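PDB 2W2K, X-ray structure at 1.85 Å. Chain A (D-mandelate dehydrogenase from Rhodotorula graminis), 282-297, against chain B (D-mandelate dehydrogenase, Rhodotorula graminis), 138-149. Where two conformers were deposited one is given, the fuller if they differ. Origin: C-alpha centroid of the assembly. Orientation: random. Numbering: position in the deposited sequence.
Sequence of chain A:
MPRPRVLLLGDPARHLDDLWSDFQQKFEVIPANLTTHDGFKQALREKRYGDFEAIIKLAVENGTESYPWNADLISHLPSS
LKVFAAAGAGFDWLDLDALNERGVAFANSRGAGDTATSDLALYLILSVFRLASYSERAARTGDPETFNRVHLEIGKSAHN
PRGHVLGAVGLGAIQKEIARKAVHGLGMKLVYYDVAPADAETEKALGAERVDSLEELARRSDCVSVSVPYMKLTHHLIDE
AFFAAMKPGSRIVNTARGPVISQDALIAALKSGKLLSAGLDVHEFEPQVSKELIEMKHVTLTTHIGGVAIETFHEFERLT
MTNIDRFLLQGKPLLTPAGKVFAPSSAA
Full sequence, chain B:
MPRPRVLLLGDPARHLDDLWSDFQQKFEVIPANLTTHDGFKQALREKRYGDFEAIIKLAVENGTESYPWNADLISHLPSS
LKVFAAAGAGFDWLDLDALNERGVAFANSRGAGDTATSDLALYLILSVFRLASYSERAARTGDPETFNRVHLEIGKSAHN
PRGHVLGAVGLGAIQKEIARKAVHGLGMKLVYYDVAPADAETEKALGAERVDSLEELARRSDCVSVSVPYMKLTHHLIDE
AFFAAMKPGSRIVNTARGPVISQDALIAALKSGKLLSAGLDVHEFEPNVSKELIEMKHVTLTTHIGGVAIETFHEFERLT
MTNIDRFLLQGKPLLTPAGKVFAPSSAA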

# COMPACT_ATOMS: atom_id res chain seq x y z
N VAL A 282 -12.67 2.70 -8.50
CA VAL A 282 -14.03 2.71 -9.12
C VAL A 282 -14.20 3.98 -10.01
O VAL A 282 -13.66 5.04 -9.70
CB VAL A 282 -15.15 2.56 -8.03
CG1 VAL A 282 -15.07 1.19 -7.33
CG2 VAL A 282 -15.10 3.67 -6.98
N HIS A 283 -14.95 3.86 -11.12
CA HIS A 283 -14.91 4.86 -12.21
C HIS A 283 -16.32 5.28 -12.66
O HIS A 283 -17.21 4.42 -12.77
CB HIS A 283 -14.10 4.31 -13.39
CG HIS A 283 -12.71 3.89 -13.01
ND1 HIS A 283 -12.42 2.63 -12.52
CD2 HIS A 283 -11.54 4.58 -13.00
CE1 HIS A 283 -11.12 2.56 -12.22
NE2 HIS A 283 -10.57 3.73 -12.50
N GLU A 284 -16.54 6.58 -12.90
CA GLU A 284 -17.91 7.09 -13.21
C GLU A 284 -18.57 6.34 -14.38
O GLU A 284 -19.75 5.99 -14.29
CB GLU A 284 -17.96 8.62 -13.43
CG GLU A 284 -19.43 9.10 -13.72
CD GLU A 284 -19.70 10.61 -13.54
OE1 GLU A 284 -18.74 11.40 -13.42
OE2 GLU A 284 -20.90 11.00 -13.55
N PHE A 285 -17.80 6.10 -15.44
CA PHE A 285 -18.29 5.42 -16.67
C PHE A 285 -17.70 4.01 -16.86
O PHE A 285 -17.53 3.54 -18.00
CB PHE A 285 -18.07 6.32 -17.89
CG PHE A 285 -18.63 7.70 -17.71
CD1 PHE A 285 -17.80 8.78 -17.42
CD2 PHE A 285 -20.01 7.92 -17.78
CE1 PHE A 285 -18.33 10.05 -17.22
CE2 PHE A 285 -20.55 9.19 -17.57
CZ PHE A 285 -19.70 10.26 -17.29
N GLU A 286 -17.40 3.35 -15.73
CA GLU A 286 -16.87 1.97 -15.69
C GLU A 286 -17.68 1.04 -16.63
O GLU A 286 -18.91 1.06 -16.56
CB GLU A 286 -16.94 1.46 -14.24
CG GLU A 286 -16.02 0.28 -13.88
CD GLU A 286 -16.00 0.01 -12.38
OE1 GLU A 286 -16.28 -1.15 -11.99
OE2 GLU A 286 -15.73 0.94 -11.57
N PRO A 287 -17.01 0.22 -17.47
CA PRO A 287 -15.58 -0.09 -17.57
C PRO A 287 -14.71 0.83 -18.44
O PRO A 287 -13.59 0.46 -18.77
CB PRO A 287 -15.58 -1.52 -18.16
CG PRO A 287 -16.77 -1.49 -19.10
CD PRO A 287 -17.79 -0.56 -18.47
N GLN A 288 -15.22 2.01 -18.81
CA GLN A 288 -14.40 3.02 -19.50
C GLN A 288 -13.69 3.94 -18.51
O GLN A 288 -14.34 4.79 -17.88
CB GLN A 288 -15.25 3.86 -20.49
CG GLN A 288 -14.43 4.84 -21.36
CD GLN A 288 -13.37 4.16 -22.22
OE1 GLN A 288 -13.70 3.44 -23.17
NE2 GLN A 288 -12.09 4.38 -21.88
N VAL A 289 -12.37 3.76 -18.37
CA VAL A 289 -11.52 4.64 -17.55
C VAL A 289 -11.27 5.97 -18.31
O VAL A 289 -11.14 5.97 -19.54
CB VAL A 289 -10.17 3.94 -17.17
CG1 VAL A 289 -9.18 4.89 -16.43
CG2 VAL A 289 -10.46 2.69 -16.29
N SER A 290 -11.21 7.07 -17.57
CA SER A 290 -10.98 8.42 -18.16
C SER A 290 -9.60 8.58 -18.84
O SER A 290 -8.56 8.47 -18.18
CB SER A 290 -11.20 9.51 -17.10
OG SER A 290 -10.79 10.80 -17.57
N LYS A 291 -9.60 8.86 -20.15
CA LYS A 291 -8.34 9.10 -20.88
C LYS A 291 -7.62 10.38 -20.43
O LYS A 291 -6.38 10.44 -20.45
CB LYS A 291 -8.56 9.13 -22.40
N GLU A 292 -8.39 11.38 -20.01
CA GLU A 292 -7.85 12.60 -19.39
C GLU A 292 -7.11 12.33 -18.07
O GLU A 292 -6.04 12.90 -17.83
CB GLU A 292 -8.94 13.63 -19.16
CG GLU A 292 -9.18 14.52 -20.34
CD GLU A 292 -10.16 15.62 -20.02
OE1 GLU A 292 -9.71 16.78 -19.86
OE2 GLU A 292 -11.37 15.31 -19.88
N LEU A 293 -7.67 11.46 -17.23
CA LEU A 293 -7.00 11.03 -15.98
C LEU A 293 -5.75 10.19 -16.24
O LEU A 293 -4.71 10.39 -15.60
CB LEU A 293 -7.98 10.30 -15.03
CG LEU A 293 -9.12 11.13 -14.39
CD1 LEU A 293 -10.05 10.27 -13.55
CD2 LEU A 293 -8.60 12.33 -13.56
N ILE A 294 -5.84 9.27 -17.21
CA ILE A 294 -4.69 8.46 -17.64
C ILE A 294 -3.50 9.33 -18.07
O ILE A 294 -2.37 9.05 -17.68
CB ILE A 294 -5.08 7.46 -18.80
CG1 ILE A 294 -5.95 6.30 -18.26
CG2 ILE A 294 -3.81 6.90 -19.48
CD1 ILE A 294 -6.76 5.50 -19.34
N GLU A 295 -3.74 10.38 -18.87
CA GLU A 295 -2.63 11.19 -19.43
C GLU A 295 -1.87 12.09 -18.42
O GLU A 295 -0.83 12.67 -18.77
CB GLU A 295 -3.08 11.99 -20.66
CG GLU A 295 -3.25 11.13 -21.93
N MET A 296 -2.37 12.18 -17.19
CA MET A 296 -1.76 12.98 -16.11
C MET A 296 -0.63 12.27 -15.36
O MET A 296 -0.42 11.08 -15.54
CB MET A 296 -2.82 13.44 -15.12
CG MET A 296 -3.84 14.40 -15.71
SD MET A 296 -4.89 15.09 -14.44
CE MET A 296 -6.23 15.81 -15.43
N LYS A 297 0.09 13.01 -14.50
CA LYS A 297 1.23 12.43 -13.77
C LYS A 297 0.77 11.61 -12.56
O LYS A 297 1.29 10.51 -12.33
CB LYS A 297 2.20 13.53 -13.30
CG LYS A 297 3.07 14.15 -14.41
CD LYS A 297 4.08 15.17 -13.86
CE LYS A 297 5.07 15.59 -14.95
NZ LYS A 297 5.97 16.73 -14.51
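Chain B 138-149: AARTGDPETFNR

A loop of one subunit can pack against the break between two helices of another, and D-mandelate dehydrogenase offers a compact example. Chain A runs through a type I turn from His A283 to Glu A286, a cis peptide before Pro A287 and an extended segment, then enters a short helix at Lys A291, capped where Ser A290 OG accepts from Leu A293 N at 3.2 Å. In chain B a helix gives way to a type I turn from Ala B139 to Gly B142, where Gly B142 leaves helical phi/psi with a positive phi, a conformation that favours glycine; a second helix starts at Pro B144, with Asp B143 OD1 accepting from Glu B145 N at 3.0 Å. The stretches run antiparallel in register: CA atoms pair Pro A287 with Pro B144 (5.0 Å), Val A289 with Gly B142 (5.5 Å) and Ile A294 with Arg B140 (5.9 Å).

Phe B147, pointing toward chain A, is the apolar center of the second helix's contact. Pro A287 lies over one face of its ring, with CB 3.8 Å from Phe B147 CD2; Val A289 CG2 approaches Phe B147 CD1 at 3.7 Å, and Glu A286 CG approaches Phe B147 CZ at 3.6 Å. At the ring's edge, His A283 ND1 is 3.8 Å from Phe B147 CE1.

At the turn, polar and apolar contacts combine. Gln A288 NE2 donates to Gly B142 O at 2.9 Å and also to Val A289 O of its own chain at 3.0 Å, so one amide ties both backbones together. Nearby, Ile A294 CD1 packs 3.9 Å from Gly B142 CA and 3.6 Å from Ala B139 O. Arg B140 reaches the backbone carbonyls around Ile A294: its NH2 lies 2.8 Å from Ile A294 O and donates to a water whose O lies 3.0 Å from Leu A293 O and 2.6 Å from Met A296 O.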

# COMPACT_ATOMS: atom_id res chain seq x y z
N ALA B 138 -3.38 -2.47 -16.90
CA ALA B 138 -4.66 -2.76 -17.58
C ALA B 138 -5.61 -1.55 -17.60
O ALA B 138 -6.23 -1.25 -18.64
CB ALA B 138 -5.34 -3.95 -16.93
N ALA B 139 -5.75 -0.86 -16.46
CA ALA B 139 -6.59 0.35 -16.39
C ALA B 139 -6.11 1.44 -17.36
O ALA B 139 -6.94 2.13 -17.99
CB ALA B 139 -6.65 0.90 -14.95
N ARG B 140 -4.79 1.56 -17.49
CA ARG B 140 -4.20 2.66 -18.27
C ARG B 140 -4.22 2.43 -19.80
O ARG B 140 -3.85 3.34 -20.56
CB ARG B 140 -2.81 3.02 -17.74
CG ARG B 140 -2.85 3.57 -16.31
CD ARG B 140 -1.49 4.03 -15.78
NE ARG B 140 -1.30 5.47 -15.94
CZ ARG B 140 -1.75 6.39 -15.10
NH1 ARG B 140 -2.43 6.06 -14.01
NH2 ARG B 140 -1.52 7.67 -15.36
N THR B 141 -4.67 1.25 -20.24
CA THR B 141 -4.94 0.99 -21.67
C THR B 141 -6.15 1.80 -22.15
O THR B 141 -6.27 2.12 -23.34
CB THR B 141 -5.18 -0.54 -22.02
OG1 THR B 141 -6.43 -0.98 -21.48
CG2 THR B 141 -4.06 -1.42 -21.49
N GLY B 142 -7.07 2.11 -21.24
CA GLY B 142 -8.34 2.77 -21.60
C GLY B 142 -9.30 1.91 -22.41
O GLY B 142 -10.26 2.44 -22.99
N ASP B 143 -9.04 0.60 -22.45
CA ASP B 143 -9.86 -0.37 -23.22
C ASP B 143 -10.81 -1.17 -22.31
O ASP B 143 -10.34 -1.94 -21.47
CB ASP B 143 -8.92 -1.31 -23.99
CG ASP B 143 -9.66 -2.27 -24.93
OD1 ASP B 143 -10.74 -2.79 -24.59
OD2 ASP B 143 -9.11 -2.54 -26.02
N PRO B 144 -12.14 -1.00 -22.49
CA PRO B 144 -13.18 -1.64 -21.64
C PRO B 144 -13.09 -3.17 -21.55
O PRO B 144 -13.37 -3.75 -20.48
CB PRO B 144 -14.50 -1.22 -22.32
CG PRO B 144 -14.17 0.03 -23.05
CD PRO B 144 -12.75 -0.15 -23.54
N GLU B 145 -12.75 -3.82 -22.66
CA GLU B 145 -12.64 -5.29 -22.66
C GLU B 145 -11.43 -5.77 -21.85
O GLU B 145 -11.50 -6.82 -21.18
CB GLU B 145 -12.55 -5.81 -24.09
CG GLU B 145 -13.91 -5.94 -24.78
N THR B 146 -10.32 -5.04 -21.94
CA THR B 146 -9.11 -5.32 -21.13
C THR B 146 -9.41 -5.12 -19.63
O THR B 146 -8.94 -5.92 -18.79
CB THR B 146 -7.91 -4.46 -21.57
OG1 THR B 146 -7.58 -4.73 -22.95
CG2 THR B 146 -6.64 -4.78 -20.70
N PHE B 147 -10.19 -4.09 -19.29
CA PHE B 147 -10.63 -3.82 -17.90
C PHE B 147 -11.39 -5.03 -17.30
O PHE B 147 -11.04 -5.54 -16.24
CB PHE B 147 -11.50 -2.55 -17.87
CG PHE B 147 -11.89 -2.07 -16.47
CD1 PHE B 147 -11.31 -0.91 -15.94
CD2 PHE B 147 -12.88 -2.73 -15.72
CE1 PHE B 147 -11.69 -0.43 -14.68
CE2 PHE B 147 -13.26 -2.29 -14.44
CZ PHE B 147 -12.68 -1.13 -13.92
N ASN B 148 -12.43 -5.50 -17.99
CA ASN B 148 -13.19 -6.65 -17.49
C ASN B 148 -12.38 -7.96 -17.43
O ASN B 148 -12.55 -8.77 -16.50
CB ASN B 148 -14.49 -6.86 -18.29
CG ASN B 148 -15.50 -5.72 -18.10
OD1 ASN B 148 -16.27 -5.41 -19.02
ND2 ASN B 148 -15.51 -5.12 -16.92
N ARG B 149 -11.53 -8.18 -18.43
CA ARG B 149 -10.78 -9.43 -18.49
C ARG B 149 -9.77 -9.54 -17.33
O ARG B 149 -9.64 -10.61 -16.70
CB ARG B 149 -10.05 -9.56 -19.83
CG ARG B 149 -9.22 -10.84 -19.98
CD ARG B 149 -8.60 -10.97 -21.37
NE ARG B 149 -8.03 -9.72 -21.88
CZ ARG B 149 -6.79 -9.28 -21.65
NH1 ARG B 149 -5.95 -9.98 -20.88
NH2 ARG B 149 -6.38 -8.14 -22.18
O HOH W 1 -2.18 9.69 -14.16